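Local coordinates for probable TonB-dependent siderophore receptor PirA (Acinetobacter baumannii, PDB 5FR8), which probably takes part in the first step of iron uptake across the outer membrane by binding ferric siderophores, possibly including ferric enterobactin, at residues Q366-D377 and E409-N420; Y475-T485 and R497-L506. All coordinates share one frame; numbering follows the deposited sequence.

Contact 1: Q366-D377 and E409-N420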
loop_
_atom_site.group_PDB
_atom_site.type_symbol
_atom_site.label_atom_id
_atom_site.label_comp_id
_atom_site.label_asym_id
_atom_site.label_seq_id
_atom_site.Cartn_x
_atom_site.Cartn_y
_atom_site.Cartn_z
ATOM N N GLN A 366 -29.186 17.542 -10.380
ATOM C CA GLN A 366 -27.785 17.564 -9.932
ATOM C C GLN A 366 -27.623 17.253 -8.453
ATOM O O GLN A 366 -28.561 17.323 -7.681
ATOM C CB GLN A 366 -27.141 18.921 -10.227
ATOM C CG GLN A 366 -27.142 19.320 -11.695
ATOM C CD GLN A 366 -27.001 20.819 -11.852
ATOM O OE1 GLN A 366 -27.958 21.507 -12.199
ATOM N NE2 GLN A 366 -25.816 21.334 -11.580
ATOM N N VAL A 367 -26.409 16.907 -8.067
ATOM C CA VAL A 367 -26.063 16.785 -6.674
ATOM C C VAL A 367 -24.690 17.430 -6.515
ATOM O O VAL A 367 -23.672 16.859 -6.925
ATOM C CB VAL A 367 -26.062 15.316 -6.207
ATOM C CG1 VAL A 367 -25.660 15.225 -4.730
ATOM C CG2 VAL A 367 -27.429 14.693 -6.421
ATOM N N LEU A 368 -24.669 18.636 -5.951
ATOM C CA LEU A 368 -23.421 19.357 -5.759
ATOM C C LEU A 368 -22.761 18.955 -4.461
ATOM O O LEU A 368 -23.324 19.163 -3.388
ATOM C CB LEU A 368 -23.677 20.852 -5.750
ATOM C CG LEU A 368 -22.427 21.713 -5.653
ATOM C CD1 LEU A 368 -21.704 21.749 -6.990
ATOM C CD2 LEU A 368 -22.773 23.125 -5.189
ATOM N N THR A 369 -21.568 18.374 -4.558
ATOM C CA THR A 369 -20.697 18.198 -3.390
ATOM C C THR A 369 -19.691 19.361 -3.290
ATOM O O THR A 369 -19.108 19.774 -4.290
ATOM C CB THR A 369 -19.954 16.851 -3.438
ATOM O OG1 THR A 369 -20.889 15.791 -3.204
ATOM C CG2 THR A 369 -18.886 16.784 -2.384
ATOM N N VAL A 370 -19.506 19.904 -2.088
ATOM C CA VAL A 370 -18.471 20.911 -1.872
ATOM C C VAL A 370 -17.762 20.634 -0.550
ATOM O O VAL A 370 -18.414 20.323 0.442
ATOM C CB VAL A 370 -19.068 22.316 -1.908
ATOM C CG1 VAL A 370 -20.234 22.404 -0.942
ATOM C CG2 VAL A 370 -17.995 23.347 -1.603
ATOM N N GLY A 371 -16.432 20.711 -0.538
ATOM C CA GLY A 371 -15.659 20.215 0.609
ATOM C C GLY A 371 -14.353 20.923 0.946
ATOM O O GLY A 371 -13.747 21.562 0.085
ATOM N N THR A 372 -13.931 20.800 2.210
ATOM C CA THR A 372 -12.652 21.319 2.678
ATOM C C THR A 372 -11.898 20.237 3.389
ATOM O O THR A 372 -12.502 19.381 4.042
ATOM C CB THR A 372 -12.826 22.444 3.708
ATOM O OG1 THR A 372 -13.477 23.552 3.095
ATOM C CG2 THR A 372 -11.468 22.906 4.238
ATOM N N GLU A 373 -10.575 20.296 3.287
ATOM C CA GLU A 373 -9.700 19.351 3.965
ATOM C C GLU A 373 -8.449 20.074 4.477
ATOM O O GLU A 373 -7.887 20.921 3.779
ATOM C CB GLU A 373 -9.308 18.218 3.010
ATOM C CG GLU A 373 -8.620 17.041 3.683
ATOM C CD GLU A 373 -8.385 15.871 2.723
ATOM O OE1 GLU A 373 -9.254 15.585 1.838
ATOM O OE2 GLU A 373 -7.320 15.234 2.865
ATOM N N TRP A 374 -8.045 19.754 5.706
ATOM C CA TRP A 374 -6.812 20.269 6.288
ATOM C C TRP A 374 -6.084 19.116 6.914
ATOM O O TRP A 374 -6.681 18.357 7.696
ATOM C CB TRP A 374 -7.079 21.297 7.396
ATOM C CG TRP A 374 -5.869 21.563 8.261
ATOM C CD1 TRP A 374 -5.496 20.893 9.400
ATOM C CD2 TRP A 374 -4.870 22.566 8.046
ATOM N NE1 TRP A 374 -4.322 21.422 9.904
ATOM C CE2 TRP A 374 -3.919 22.446 9.091
ATOM C CE3 TRP A 374 -4.685 23.560 7.071
ATOM C CZ2 TRP A 374 -2.806 23.274 9.178
ATOM C CZ3 TRP A 374 -3.579 24.397 7.166
ATOM C CH2 TRP A 374 -2.656 24.248 8.204
ATOM N N VAL A 375 -4.802 18.994 6.587
ATOM C CA VAL A 375 -3.971 17.976 7.220
ATOM C C VAL A 375 -2.587 18.518 7.589
ATOM O O VAL A 375 -1.914 19.133 6.759
ATOM C CB VAL A 375 -3.841 16.712 6.335
ATOM C CG1 VAL A 375 -3.144 17.015 5.024
ATOM C CG2 VAL A 375 -3.059 15.645 7.076
ATOM N N GLU A 376 -2.171 18.289 8.834
ATOM C CA GLU A 376 -0.816 18.605 9.244
ATOM C C GLU A 376 -0.121 17.352 9.752
ATOM O O GLU A 376 -0.698 16.573 10.519
ATOM C CB GLU A 376 -0.827 19.669 10.319
ATOM C CG GLU A 376 0.544 20.095 10.833
ATOM C CD GLU A 376 0.446 21.241 11.844
ATOM O OE1 GLU A 376 -0.462 22.088 11.674
ATOM O OE2 GLU A 376 1.261 21.302 12.809
ATOM N N ASP A 377 1.127 17.181 9.322
ATOM C CA ASP A 377 1.984 16.099 9.803
ATOM C C ASP A 377 3.190 16.638 10.596
ATOM O O ASP A 377 3.856 17.578 10.130
ATOM C CB ASP A 377 2.525 15.288 8.626
ATOM C CG ASP A 377 1.467 14.444 7.954
ATOM O OD1 ASP A 377 0.562 13.953 8.640
ATOM O OD2 ASP A 377 1.550 14.253 6.733
ATOM N N GLU A 409 7.921 19.133 9.209
ATOM C CA GLU A 409 6.501 19.559 9.165
ATOM C C GLU A 409 5.960 19.429 7.759
ATOM O O GLU A 409 6.688 19.685 6.801
ATOM C CB GLU A 409 6.315 21.054 9.564
ATOM C CG GLU A 409 6.394 21.339 11.051
ATOM C CD GLU A 409 5.345 22.339 11.538
ATOM O OE1 GLU A 409 4.225 22.355 10.984
ATOM O OE2 GLU A 409 5.623 23.101 12.497
ATOM N N SER A 410 4.668 19.116 7.645
ATOM C CA SER A 410 3.951 19.136 6.352
ATOM C C SER A 410 2.516 19.597 6.552
ATOM O O SER A 410 1.848 19.186 7.501
ATOM C CB SER A 410 3.944 17.747 5.745
ATOM O OG SER A 410 3.570 17.800 4.414
ATOM N N ARG A 411 2.040 20.471 5.672
ATOM C CA ARG A 411 0.667 20.942 5.756
ATOM C C ARG A 411 0.057 20.986 4.359
ATOM O O ARG A 411 0.670 21.480 3.401
ATOM C CB ARG A 411 0.598 22.311 6.418
ATOM C CG ARG A 411 0.908 22.295 7.909
ATOM C CD ARG A 411 0.930 23.680 8.577
ATOM N NE ARG A 411 1.807 24.652 7.920
ATOM C CZ ARG A 411 3.141 24.588 7.868
ATOM N NH1 ARG A 411 3.823 23.568 8.418
ATOM N NH2 ARG A 411 3.804 25.556 7.236
ATOM N N ILE A 412 -1.149 20.438 4.249
ATOM C CA ILE A 412 -1.911 20.482 3.017
ATOM C C ILE A 412 -3.264 21.045 3.326
ATOM O O ILE A 412 -3.962 20.522 4.190
ATOM C CB ILE A 412 -2.144 19.094 2.397
ATOM C CG1 ILE A 412 -0.810 18.422 2.042
ATOM C CG2 ILE A 412 -2.996 19.240 1.139
ATOM C CD1 ILE A 412 -0.943 17.069 1.386
ATOM N N ALA A 413 -3.619 22.116 2.627
ATOM C CA ALA A 413 -4.944 22.656 2.704
ATOM C C ALA A 413 -5.612 22.475 1.350
ATOM O O ALA A 413 -5.008 22.764 0.309
ATOM C CB ALA A 413 -4.885 24.115 3.072
ATOM N N SER A 414 -6.852 21.983 1.368
ATOM C CA SER A 414 -7.533 21.558 0.149
ATOM C C SER A 414 -8.984 21.978 0.154
ATOM O O SER A 414 -9.616 22.031 1.192
ATOM C CB SER A 414 -7.473 20.031 0.022
ATOM O OG SER A 414 -6.181 19.532 0.339
ATOM N N ALA A 415 -9.510 22.269 -1.023
ATOM C CA ALA A 415 -10.955 22.433 -1.228
ATOM C C ALA A 415 -11.349 21.831 -2.587
ATOM O O ALA A 415 -10.527 21.770 -3.518
ATOM C CB ALA A 415 -11.344 23.898 -1.185
ATOM N N TYR A 416 -12.596 21.388 -2.703
ATOM C CA TYR A 416 -13.046 20.756 -3.937
ATOM C C TYR A 416 -14.536 20.965 -4.177
ATOM O O TYR A 416 -15.309 21.226 -3.249
ATOM C CB TYR A 416 -12.716 19.276 -3.910
ATOM C CG TYR A 416 -13.265 18.534 -2.704
ATOM C CD1 TYR A 416 -12.564 18.488 -1.487
ATOM C CD2 TYR A 416 -14.462 17.851 -2.787
ATOM C CE1 TYR A 416 -13.062 17.795 -0.401
ATOM C CE2 TYR A 416 -14.971 17.171 -1.708
ATOM C CZ TYR A 416 -14.265 17.140 -0.525
ATOM O OH TYR A 416 -14.793 16.450 0.534
ATOM N N ILE A 417 -14.925 20.856 -5.440
ATOM C CA ILE A 417 -16.334 20.950 -5.822
ATOM C C ILE A 417 -16.648 19.852 -6.834
ATOM O O ILE A 417 -15.796 19.467 -7.636
ATOM C CB ILE A 417 -16.681 22.327 -6.395
ATOM C CG1 ILE A 417 -18.156 22.381 -6.768
ATOM C CG2 ILE A 417 -15.834 22.618 -7.619
ATOM C CD1 ILE A 417 -18.707 23.794 -6.905
ATOM N N GLU A 418 -17.861 19.330 -6.760
ATOM C CA GLU A 418 -18.221 18.133 -7.497
ATOM C C GLU A 418 -19.694 18.121 -7.843
ATOM O O GLU A 418 -20.546 18.412 -6.994
ATOM C CB GLU A 418 -17.945 16.903 -6.662
ATOM C CG GLU A 418 -16.502 16.470 -6.640
ATOM C CD GLU A 418 -16.351 15.158 -5.908
ATOM O OE1 GLU A 418 -17.171 14.924 -4.984
ATOM O OE2 GLU A 418 -15.446 14.374 -6.272
ATOM N N ASP A 419 -19.992 17.761 -9.087
ATOM C CA ASP A 419 -21.362 17.707 -9.546
ATOM C C ASP A 419 -21.653 16.327 -10.144
ATOM O O ASP A 419 -20.894 15.833 -10.968
ATOM C CB ASP A 419 -21.586 18.815 -10.580
ATOM C CG ASP A 419 -22.998 19.367 -10.571
ATOM O OD1 ASP A 419 -23.903 18.791 -9.934
ATOM O OD2 ASP A 419 -23.199 20.401 -11.225
ATOM N N ASN A 420 -22.747 15.708 -9.707
ATOM C CA ASN A 420 -23.299 14.557 -10.399
ATOM C C ASN A 420 -24.565 14.962 -11.158
ATOM O O ASN A 420 -25.614 15.277 -10.558
ATOM C CB ASN A 420 -23.587 13.396 -9.451
ATOM C CG ASN A 420 -24.228 12.224 -10.165
ATOM O OD1 ASN A 420 -24.380 12.246 -11.392
ATOM N ND2 ASN A 420 -24.602 11.193 -9.416
#
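Glu373 and Ser414, like Val375 and Ile412, are hydrogen-bonded pairs in an antiparallel ladder between neighbouring strands of the TonB-dependent receptor beta-barrel. The axes of 366-377 and 409-420 approach to 4.6 Å at 168°. From Thr369 to Asp377 every second residue gives its N-H and C=O to the partner strand; Val375 N donates to Ile412 O at 3.0 Å and Ile412 N to Val375 O at 2.9 Å. The residues between them, such as Val370, Thr372 and Trp374, turn their backbone groups to strand 343-361.

The faces differ. The one with Glu373, Asp377, Ser414, Glu418 and Asn420 is largely polar, and its groups find partners beyond the pair: Glu373 forms salt bridges with Arg351 and Arg434, Glu418 OE1 another with Arg145, and hydrogen bonds join Asp377 OD1 to Thr349 OG1, Ser414 OG to Asp436 and Asn420 ND2 to Val29 O. On this face the Tyr416 ring lies over Gly371, whose CA is 3.8 Å from the ring centroid and 20° off its normal, a CH-pi contact. A chi1 of 55°, with CG between backbone N and carbonyl carbon, swings the ring there.

On the other face Leu368 CD1 touches Ile417 CG1 at 3.6 Å, and Trp374 runs alongside the aliphatic part of Arg411, whose NH1 is paired with Glu409 OE1 at 2.9 Å. At the end of the ladder Gln366 NE2 donates in its amide plane to the syn lone pair of Asp419 OD2, 2.8 Å away.

Contact 2: Y475-T485 and R497-L506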
loop_
_atom_site.group_PDB
_atom_site.type_symbol
_atom_site.label_atom_id
_atom_site.label_comp_id
_atom_site.label_asym_id
_atom_site.label_seq_id
_atom_site.Cartn_x
_atom_site.Cartn_y
_atom_site.Cartn_z
ATOM N N TYR A 475 10.879 12.610 3.592
ATOM C CA TYR A 475 12.310 12.433 3.350
ATOM C C TYR A 475 12.728 13.101 2.045
ATOM O O TYR A 475 13.776 13.724 1.958
ATOM C CB TYR A 475 12.677 10.935 3.309
ATOM C CG TYR A 475 12.516 10.244 4.644
ATOM C CD1 TYR A 475 13.530 10.278 5.588
ATOM C CD2 TYR A 475 11.344 9.605 4.975
ATOM C CE1 TYR A 475 13.376 9.673 6.816
ATOM C CE2 TYR A 475 11.181 9.006 6.194
ATOM C CZ TYR A 475 12.194 9.045 7.106
ATOM O OH TYR A 475 12.041 8.431 8.313
ATOM N N GLN A 476 11.898 12.960 1.023
ATOM C CA GLN A 476 12.161 13.591 -0.256
ATOM C C GLN A 476 12.213 15.113 -0.160
ATOM O O GLN A 476 12.954 15.756 -0.909
ATOM C CB GLN A 476 11.062 13.204 -1.243
ATOM C CG GLN A 476 11.060 11.721 -1.570
ATOM C CD GLN A 476 9.873 11.319 -2.402
ATOM O OE1 GLN A 476 8.807 11.902 -2.276
ATOM N NE2 GLN A 476 10.045 10.303 -3.233
ATOM N N ASN A 477 11.400 15.687 0.725
ATOM C CA ASN A 477 11.385 17.150 0.901
ATOM C C ASN A 477 12.499 17.707 1.772
ATOM O O ASN A 477 12.939 18.835 1.586
ATOM C CB ASN A 477 10.074 17.609 1.518
ATOM C CG ASN A 477 9.135 18.171 0.497
ATOM O OD1 ASN A 477 9.521 18.378 -0.655
ATOM N ND2 ASN A 477 7.904 18.446 0.908
ATOM N N ALA A 478 12.953 16.901 2.716
ATOM C CA ALA A 478 13.684 17.410 3.857
ATOM C C ALA A 478 15.148 17.695 3.576
ATOM O O ALA A 478 15.902 16.777 3.281
ATOM C CB ALA A 478 13.568 16.418 5.002
ATOM N N GLU A 479 15.557 18.953 3.721
ATOM C CA GLU A 479 16.959 19.315 3.510
ATOM C C GLU A 479 17.904 18.655 4.526
ATOM O O GLU A 479 19.115 18.554 4.299
ATOM C CB GLU A 479 17.129 20.840 3.479
ATOM C CG GLU A 479 16.931 21.426 2.081
ATOM C CD GLU A 479 16.814 22.932 2.054
ATOM O OE1 GLU A 479 17.202 23.586 3.051
ATOM O OE2 GLU A 479 16.330 23.461 1.028
ATOM N N GLY A 480 17.341 18.154 5.614
ATOM C CA GLY A 480 18.149 17.575 6.688
ATOM C C GLY A 480 18.373 16.089 6.504
ATOM O O GLY A 480 19.066 15.456 7.314
ATOM N N TYR A 481 17.816 15.543 5.419
ATOM C CA TYR A 481 18.052 14.143 5.038
ATOM C C TYR A 481 19.194 14.042 3.981
ATOM O O TYR A 481 19.036 14.478 2.837
ATOM C CB TYR A 481 16.739 13.533 4.531
ATOM C CG TYR A 481 16.766 12.041 4.227
ATOM C CD1 TYR A 481 17.386 11.153 5.091
ATOM C CD2 TYR A 481 16.143 11.526 3.078
ATOM C CE1 TYR A 481 17.411 9.791 4.818
ATOM C CE2 TYR A 481 16.162 10.170 2.805
ATOM C CZ TYR A 481 16.803 9.306 3.677
ATOM O OH TYR A 481 16.847 7.960 3.456
ATOM N N LEU A 482 20.348 13.498 4.383
ATOM C CA LEU A 482 21.475 13.284 3.470
ATOM C C LEU A 482 21.885 11.826 3.518
ATOM O O LEU A 482 21.903 11.227 4.595
ATOM C CB LEU A 482 22.676 14.160 3.855
ATOM C CG LEU A 482 22.593 15.660 3.552
ATOM C CD1 LEU A 482 23.553 16.426 4.433
ATOM C CD2 LEU A 482 22.891 15.948 2.095
ATOM N N LEU A 483 22.204 11.279 2.343
ATOM C CA LEU A 483 22.782 9.919 2.170
ATOM C C LEU A 483 24.036 10.001 1.272
ATOM O O LEU A 483 24.264 11.027 0.623
ATOM C CB LEU A 483 21.759 8.975 1.520
ATOM C CG LEU A 483 20.377 8.827 2.186
ATOM C CD1 LEU A 483 19.320 8.327 1.197
ATOM C CD2 LEU A 483 20.465 7.901 3.391
ATOM N N SER A 484 24.818 8.930 1.195
ATOM C CA SER A 484 26.049 8.945 0.412
ATOM C C SER A 484 26.396 7.601 -0.245
ATOM O O SER A 484 26.013 6.536 0.253
ATOM C CB SER A 484 27.198 9.314 1.339
ATOM O OG SER A 484 27.513 8.200 2.165
ATOM N N THR A 485 27.133 7.648 -1.361
ATOM C CA THR A 485 27.896 6.484 -1.843
ATOM C C THR A 485 29.322 6.887 -2.081
ATOM O O THR A 485 29.595 8.040 -2.383
ATOM C CB THR A 485 27.432 5.970 -3.201
ATOM O OG1 THR A 485 26.061 6.323 -3.409
ATOM C CG2 THR A 485 27.612 4.471 -3.269
ATOM N N ARG A 497 32.462 10.225 -5.800
ATOM C CA ARG A 497 31.614 10.161 -4.591
ATOM C C ARG A 497 30.393 11.085 -4.631
ATOM O O ARG A 497 30.535 12.279 -4.865
ATOM C CB ARG A 497 32.442 10.558 -3.372
ATOM C CG ARG A 497 33.887 10.065 -3.359
ATOM C CD ARG A 497 34.260 9.592 -1.960
ATOM N NE ARG A 497 35.576 8.984 -1.926
ATOM C CZ ARG A 497 35.850 7.780 -2.411
ATOM N NH1 ARG A 497 34.886 7.049 -2.969
ATOM N NH2 ARG A 497 37.091 7.294 -2.337
ATOM N N CYS A 498 29.201 10.555 -4.374
ATOM C CA CYS A 498 27.979 11.344 -4.547
ATOM C C CYS A 498 27.197 11.420 -3.265
ATOM O O CYS A 498 27.144 10.453 -2.518
ATOM C CB CYS A 498 27.051 10.738 -5.607
ATOM S SG CYS A 498 27.732 10.656 -7.282
ATOM N N LEU A 499 26.561 12.562 -3.042
ATOM C CA LEU A 499 25.632 12.724 -1.942
ATOM C C LEU A 499 24.240 12.954 -2.494
ATOM O O LEU A 499 24.076 13.500 -3.595
ATOM C CB LEU A 499 25.993 13.947 -1.108
ATOM C CG LEU A 499 27.323 13.977 -0.369
ATOM C CD1 LEU A 499 27.563 15.382 0.170
ATOM C CD2 LEU A 499 27.332 12.939 0.748
ATOM N N LEU A 500 23.234 12.574 -1.717
ATOM C CA LEU A 500 21.853 12.829 -2.095
ATOM C C LEU A 500 21.139 13.531 -0.958
ATOM O O LEU A 500 21.012 12.987 0.141
ATOM C CB LEU A 500 21.141 11.518 -2.422
ATOM C CG LEU A 500 19.667 11.649 -2.787
ATOM C CD1 LEU A 500 19.514 12.420 -4.086
ATOM C CD2 LEU A 500 19.018 10.280 -2.897
ATOM N N GLN A 501 20.663 14.741 -1.236
ATOM C CA GLN A 501 19.985 15.558 -0.238
ATOM C C GLN A 501 18.503 15.692 -0.556
ATOM O O GLN A 501 18.114 15.633 -1.715
ATOM C CB GLN A 501 20.619 16.947 -0.204
ATOM C CG GLN A 501 20.142 17.799 0.954
ATOM C CD GLN A 501 20.928 19.071 1.090
ATOM O OE1 GLN A 501 21.515 19.563 0.123
ATOM N NE2 GLN A 501 20.974 19.600 2.306
ATOM N N GLY A 502 17.679 15.883 0.468
ATOM C CA GLY A 502 16.276 16.227 0.249
ATOM C C GLY A 502 16.130 17.598 -0.390
ATOM O O GLY A 502 17.065 18.391 -0.408
ATOM N N ASN A 503 14.940 17.871 -0.914
ATOM C CA ASN A 503 14.677 19.081 -1.697
ATOM C C ASN A 503 13.340 19.704 -1.328
ATOM O O ASN A 503 12.290 19.107 -1.566
ATOM C CB ASN A 503 14.660 18.704 -3.175
ATOM C CG ASN A 503 14.567 19.895 -4.092
ATOM O OD1 ASN A 503 14.442 21.027 -3.650
ATOM N ND2 ASN A 503 14.622 19.634 -5.386
ATOM N N GLY A 504 13.380 20.908 -0.757
ATOM C CA GLY A 504 12.157 21.603 -0.366
ATOM C C GLY A 504 11.419 22.216 -1.538
ATOM O O GLY A 504 10.267 22.657 -1.378
ATOM N N ASP A 505 12.083 22.248 -2.705
ATOM C CA ASP A 505 11.607 22.962 -3.899
ATOM C C ASP A 505 11.078 22.018 -4.981
ATOM O O ASP A 505 10.758 22.447 -6.098
ATOM C CB ASP A 505 12.704 23.877 -4.478
ATOM C CG ASP A 505 13.005 25.100 -3.581
ATOM O OD1 ASP A 505 12.174 25.479 -2.717
ATOM O OD2 ASP A 505 14.094 25.690 -3.745
ATOM N N LEU A 506 10.967 20.739 -4.635
ATOM C CA LEU A 506 10.253 19.772 -5.462
ATOM C C LEU A 506 8.806 20.195 -5.770
ATOM O O LEU A 506 8.092 20.686 -4.886
ATOM C CB LEU A 506 10.185 18.427 -4.737
ATOM C CG LEU A 506 11.421 17.534 -4.724
ATOM C CD1 LEU A 506 11.227 16.359 -3.772
ATOM C CD2 LEU A 506 11.745 17.043 -6.131
#
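Leu482 and Gln501 lie side by side on one face of a short antiparallel ladder, Leu482 CD2 packing 3.4 Å from Gln501 CB. Gln501 holds CG opposite its backbone N (chi1 -171°) and stays extended through chi2, which carries its amide along Leu482 to the turn at 478-481. There NE2 donates to Glu479 O at 2.9 Å, on a lone pair in the carbonyl plane; the same nitrogen has a weak second bond to Leu400 O. Leu499 instead takes chi1 -64°, which sets CG beside its own N, and its CD2 meets Ser484 CB at 3.7 Å.

Between these pairs Leu483 and Leu500 exchange two backbone bonds; beyond them Thr485 and Cys498 do the same, and Gly502 N reaches Tyr481 O at 3.1 Å. Gly502 CA makes a CA-H...O contact with Ala478 O, 3.1 Å away. Asn503 N bonds to Gln476 O at the end of helix 474-477, while Asn503 OD1 accepts from Asp505 N, an Asx turn. Leu506 sends CD1 to 3.4 Å from Gln476 O. The whole is a beta-hairpin whose long connecting loop is tied to its second strand by the Cys490–Cys498 disulfide, in the connection between barrel strands 459-470 and 509-521, consistent with an extracellular loop of a TonB-dependent receptor.

How the contacts relate
Contact 1 and contact 2 follow one another along the chain, with centres 30 Å apart and nearest atoms about 6 Å apart, so neither touches the other. Contact 1 pairs two long neighbouring barrel strands; contact 2 pairs short strands in the connection between barrel strands 459-470 and 509-521. Outside residues link the two regions: Tyr475 OH bonds to Asp381, just beyond strand 365-380, and Leu482 packs on Leu400 of helix 396-400, which lies in the connection joining the two strands of contact 1. The plug domain approaches both, through Arg145 at contact 1 and Arg111 and Tyr112 at contact 2; Val29, also at contact 1, lies near the N-terminal end of the modelled chain.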